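Local coordinates for protein titin (Homo sapiens, PDB 6H4L) that is a giant muscle protein of the sarcomere whose immunoglobulin-like domains, this one from the M-band segment, probably serve a structural role, at residues V82-Y86 against K87-S91. Numbering follows the deposited sequence.
Sequences VCTNY and KGEAS
Lys87 lays its aliphatic chain along the ring of Tyr86, the two side chains running the same way off the end of a tight turn. With CG anti to its own carbonyl carbon (chi1 -77°), Lys87 sets CG over one ring face, a CH-pi contact 4.0 Å from the centroid; the bend at chi2 then carries CD and CE along the ring toward the phenol OH, whose hydrogen bond goes to Asp6. Inside the turn, Asn85 folds its amide back over the backbone: with CG between the backbone N and the carbonyl carbon (chi1 71°), OD1 takes the N-H of Lys87 at 2.9 Å, the donor sitting well above the amide plane, and adds a weak bond from Gly88 N. Its ND2 reaches the carbonyls of Pro36 and His7, so both ends of the amide are held and its rotation is fixed. Gly88 N also closes the type I turn on Asn85 O at 3.1 Å, and Asn85 N returns a bond to Gly88 O.

Farther along, Cys83 and Ala90 exchange two backbone bonds, with their side chains turned toward strand 7-11. On the other face, Thr84 and Glu89 stand side by side, OG1 3.9 Å from Glu89 CB, and Val82 CG2 rests 3.5 Å from Ser91 OG, which bonds to Ala81 O and Arg80. This is an antiparallel beta hairpin with a two-residue loop, Tyr86-Lys87, the F-G hairpin of an I-set immunoglobulin sandwich.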
ATOM      1  N   VAL A  82      -6.109   1.361   0.443  1.00 15.57           N
ATOM      2  CA  VAL A  82      -7.551   1.155   0.570  1.00 16.96           C
ATOM      3  C   VAL A  82      -8.013   0.272  -0.580  1.00 20.08           C
ATOM      4  O   VAL A  82      -7.762   0.595  -1.742  1.00 20.08           O
ATOM      5  CB  VAL A  82      -8.296   2.484   0.520  1.00 21.05           C
ATOM      6  CG1 VAL A  82      -9.807   2.263   0.641  1.00 23.10           C
ATOM      7  CG2 VAL A  82      -7.783   3.401   1.629  1.00 24.27           C
ATOM      8  N   CYS A  83      -8.719  -0.818  -0.262  1.00 17.85           N
ATOM      9  CA  CYS A  83      -9.130  -1.812  -1.251  1.00 19.80           C
ATOM     10  C   CYS A  83     -10.640  -1.858  -1.293  1.00 17.21           C
ATOM     11  O   CYS A  83     -11.271  -2.091  -0.260  1.00 19.48           O
ATOM     12  CB  CYS A  83      -8.659  -3.199  -0.830  1.00 20.02           C
ATOM     13  SG  CYS A  83      -6.875  -3.270  -0.572  1.00 21.64           S
ATOM     14  N   THR A  84     -11.220  -1.634  -2.466  1.00 15.85           N
ATOM     15  CA  THR A  84     -12.673  -1.497  -2.569  1.00 18.13           C
ATOM     16  C   THR A  84     -13.248  -2.353  -3.691  1.00 24.39           C
ATOM     17  O   THR A  84     -12.676  -2.466  -4.767  1.00 23.09           O
ATOM     18  CB  THR A  84     -13.062  -0.024  -2.839  1.00 21.50           C
ATOM     19  OG1 THR A  84     -12.518   0.813  -1.807  1.00 23.92           O
ATOM     20  CG2 THR A  84     -14.580   0.153  -2.871  1.00 29.89           C
ATOM     21  N   ASN A  85     -14.391  -2.964  -3.426  1.00 20.37           N
ATOM     22  CA  ASN A  85     -15.235  -3.466  -4.501  1.00 21.07           C
ATOM     23  C   ASN A  85     -16.694  -3.198  -4.131  1.00 21.43           C
ATOM     24  O   ASN A  85     -16.971  -2.567  -3.107  1.00 20.96           O
ATOM     25  CB  ASN A  85     -14.935  -4.942  -4.852  1.00 22.56           C
ATOM     26  CG  ASN A  85     -15.383  -5.926  -3.777  1.00 21.84           C
ATOM     27  OD1 ASN A  85     -16.091  -5.565  -2.840  1.00 21.79           O
ATOM     28  ND2 ASN A  85     -14.974  -7.192  -3.926  1.00 21.91           N
ATOM     29  N   TYR A  86     -17.631  -3.640  -4.959  1.00 22.19           N
ATOM     30  CA  TYR A  86     -19.025  -3.289  -4.710  1.00 26.84           C
ATOM     31  C   TYR A  86     -19.564  -3.872  -3.403  1.00 25.04           C
ATOM     32  O   TYR A  86     -20.559  -3.390  -2.868  1.00 25.99           O
ATOM     33  CB  TYR A  86     -19.905  -3.662  -5.902  1.00 28.68           C
ATOM     34  CG  TYR A  86     -20.310  -5.119  -5.974  1.00 23.60           C
ATOM     35  CD1 TYR A  86     -21.518  -5.542  -5.435  1.00 30.29           C
ATOM     36  CD2 TYR A  86     -19.512  -6.058  -6.620  1.00 24.58           C
ATOM     37  CE1 TYR A  86     -21.915  -6.865  -5.511  1.00 28.30           C
ATOM     38  CE2 TYR A  86     -19.910  -7.398  -6.715  1.00 26.69           C
ATOM     39  CZ  TYR A  86     -21.112  -7.787  -6.154  1.00 27.40           C
ATOM     40  OH  TYR A  86     -21.525  -9.105  -6.227  1.00 27.34           O
ATOM     41  N   LYS A  87     -18.888  -4.898  -2.890  1.00 22.33           N
ATOM     42  CA  LYS A  87     -19.285  -5.561  -1.653  1.00 23.13           C
ATOM     43  C   LYS A  87     -18.798  -4.886  -0.376  1.00 24.92           C
ATOM     44  O   LYS A  87     -19.380  -5.101   0.690  1.00 26.41           O
ATOM     45  CB  LYS A  87     -18.799  -7.011  -1.652  1.00 26.41           C
ATOM     46  CG  LYS A  87     -19.625  -7.936  -2.498  1.00 28.55           C
ATOM     47  CD  LYS A  87     -21.007  -8.089  -1.873  1.00 34.66           C
ATOM     48  CE  LYS A  87     -21.717  -9.318  -2.358  1.00 41.76           C
ATOM     49  NZ  LYS A  87     -22.996  -9.465  -1.619  1.00 36.08           N
ATOM     50  N   GLY A  88     -17.717  -4.107  -0.463  1.00 21.12           N
ATOM     51  CA  GLY A  88     -17.181  -3.455   0.717  1.00 20.66           C
ATOM     52  C   GLY A  88     -15.781  -2.917   0.542  1.00 20.04           C
ATOM     53  O   GLY A  88     -15.308  -2.757  -0.577  1.00 22.52           O
ATOM     54  N   GLU A  89     -15.126  -2.650   1.659  1.00 21.00           N
ATOM     55  CA  GLU A  89     -13.790  -2.078   1.609  1.00 18.49           C
ATOM     56  C   GLU A  89     -12.950  -2.566   2.775  1.00 22.04           C
ATOM     57  O   GLU A  89     -13.473  -2.932   3.825  1.00 24.01           O
ATOM     58  CB  GLU A  89     -13.874  -0.551   1.611  1.00 24.50           C
ATOM     59  CG  GLU A  89     -14.302   0.065   2.922  1.00 47.62           C
ATOM     60  CD  GLU A  89     -14.082   1.574   2.955  1.00 72.84           C
ATOM     61  OE1 GLU A  89     -13.672   2.147   1.920  1.00 75.78           O
ATOM     62  OE2 GLU A  89     -14.311   2.183   4.021  1.00 83.64           O
ATOM     63  N   ALA A  90     -11.635  -2.573   2.575  1.00 18.71           N
ATOM     64  CA  ALA A  90     -10.712  -2.886   3.653  1.00 17.60           C
ATOM     65  C   ALA A  90      -9.568  -1.912   3.522  1.00 19.86           C
ATOM     66  O   ALA A  90      -9.262  -1.467   2.420  1.00 22.67           O
ATOM     67  CB  ALA A  90     -10.186  -4.294   3.502  1.00 20.71           C
ATOM     68  N   SER A  91      -8.922  -1.604   4.636  1.00 18.84           N
ATOM     69  CA  SER A  91      -7.797  -0.671   4.582  1.00 18.10           C
ATOM     70  C   SER A  91      -6.729  -1.098   5.561  1.00 20.61           C
ATOM     71  O   SER A  91      -7.008  -1.772   6.561  1.00 24.33           O
ATOM     72  CB  SER A  91      -8.262   0.752   4.895  1.00 20.60           C
ATOM     73  OG  SER A  91      -7.204   1.681   4.666  1.00 24.81           O
TER